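Local coordinates for protein cucumber peeling cupredoxin (Cucumis sativus, PDB 1JER) that binds a single copper ion in a type 1 (blue) site and probably serves as an electron carrier, at residues G93-S97 with N98-L102. Sequence-based numbering, arbitrary orientation.
Sequences GTHCS and NGQKL. With CU (copper (II) ion), chain B.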
# COMPACT_ATOMS: atom_id res chain seq x y z
N GLY A 93 9.34 -11.12 18.64
CA GLY A 93 9.48 -11.27 20.06
C GLY A 93 8.31 -11.04 20.92
O GLY A 93 7.24 -11.70 20.74
N THR A 94 8.41 -10.19 21.93
CA THR A 94 7.25 -9.94 22.82
C THR A 94 6.56 -8.62 22.48
O THR A 94 5.80 -8.08 23.31
CB THR A 94 7.75 -9.85 24.29
OG1 THR A 94 8.77 -8.85 24.35
CG2 THR A 94 8.46 -11.18 24.65
N HIS A 95 6.85 -8.04 21.33
CA HIS A 95 6.32 -6.70 21.03
C HIS A 95 4.80 -6.65 21.09
O HIS A 95 4.19 -5.71 21.62
CB HIS A 95 6.81 -6.27 19.65
CG HIS A 95 8.30 -6.13 19.59
ND1 HIS A 95 8.93 -5.62 18.50
CD2 HIS A 95 9.27 -6.44 20.48
CE1 HIS A 95 10.24 -5.59 18.68
NE2 HIS A 95 10.47 -6.10 19.90
N CYS A 96 4.13 -7.67 20.54
CA CYS A 96 2.64 -7.60 20.58
C CYS A 96 2.18 -7.65 22.01
O CYS A 96 1.34 -6.87 22.47
CB CYS A 96 2.12 -8.77 19.75
SG CYS A 96 0.34 -9.00 19.74
N SER A 97 2.74 -8.57 22.83
CA SER A 97 2.27 -8.59 24.23
C SER A 97 2.55 -7.28 24.97
O SER A 97 1.91 -7.09 26.00
CB SER A 97 3.08 -9.66 25.02
OG SER A 97 2.81 -10.91 24.43
N ASN A 98 3.51 -6.50 24.53
CA ASN A 98 3.90 -5.25 25.13
C ASN A 98 3.18 -4.07 24.53
O ASN A 98 3.45 -2.90 24.79
CB ASN A 98 5.43 -5.09 25.08
CG ASN A 98 6.05 -5.95 26.22
OD1 ASN A 98 6.92 -6.76 25.98
ND2 ASN A 98 5.51 -5.76 27.41
N GLY A 99 2.12 -4.36 23.73
CA GLY A 99 1.29 -3.24 23.25
C GLY A 99 1.49 -2.81 21.84
O GLY A 99 0.89 -1.80 21.37
N GLN A 100 2.36 -3.47 21.07
CA GLN A 100 2.55 -3.05 19.68
C GLN A 100 1.51 -3.81 18.83
O GLN A 100 1.82 -4.78 18.15
CB GLN A 100 3.94 -3.29 19.13
CG GLN A 100 4.20 -2.64 17.80
CD GLN A 100 5.63 -2.79 17.31
OE1 GLN A 100 6.38 -3.65 17.80
NE2 GLN A 100 6.04 -1.95 16.38
N LYS A 101 0.29 -3.31 18.92
CA LYS A 101 -0.82 -3.97 18.16
C LYS A 101 -1.90 -2.86 18.00
O LYS A 101 -1.92 -1.90 18.79
CB LYS A 101 -1.39 -5.09 19.05
CG LYS A 101 -1.89 -4.58 20.40
CD LYS A 101 -2.03 -5.71 21.40
CE LYS A 101 -2.79 -6.89 20.86
NZ LYS A 101 -3.18 -7.86 21.97
N LEU A 102 -2.67 -2.96 16.94
CA LEU A 102 -3.60 -1.84 16.61
C LEU A 102 -4.88 -2.47 16.04
O LEU A 102 -4.84 -3.37 15.24
CB LEU A 102 -2.88 -1.05 15.48
CG LEU A 102 -3.83 -0.04 14.77
CD1 LEU A 102 -3.94 1.21 15.63
CD2 LEU A 102 -3.21 0.34 13.41
CU CU B . 7.98 -4.85 16.87
O HOH W 1 -1.37 -7.84 24.14
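Q100 lies alongside H95, its amide oxygen close to H95 CB, and the two converge on one copper(II) ion. H95 ND1 binds the metal at 2.0 Å and Q100 OE1 at 2.2 Å, with ring and amide planes 32° apart; H47 and C90 complete the site. In this stellacyanin a glutamine takes the axial place that methionine holds in most blue copper proteins. With CG anti to the backbone N (chi1 -170°) and the chain extended beyond it, Q100 is long enough to bring OE1 to the copper.

The backbone between the two ligands is a compact turn closed by backbone bonds, consistent with holding them at a set spacing. H95 O accepts a fairly straight bond from Q100 N (2.9 Å), tying one ligand residue to the other. C96 O takes G99 N at 2.9 Å, and T94 O takes N98 N at 3.0 Å. G99 suits its positive phi, where a side chain would collide with the carbonyl oxygen of N98.

C96, disulfide-bonded to C61, rests its SG against K101 CE at 3.9 Å, while K101 NZ hydrogen-bonds to F58 O. The turn links strand 84-89, where V89 meets C96 and K101, to strand 101-107, whose L102 packs on helix 22-28.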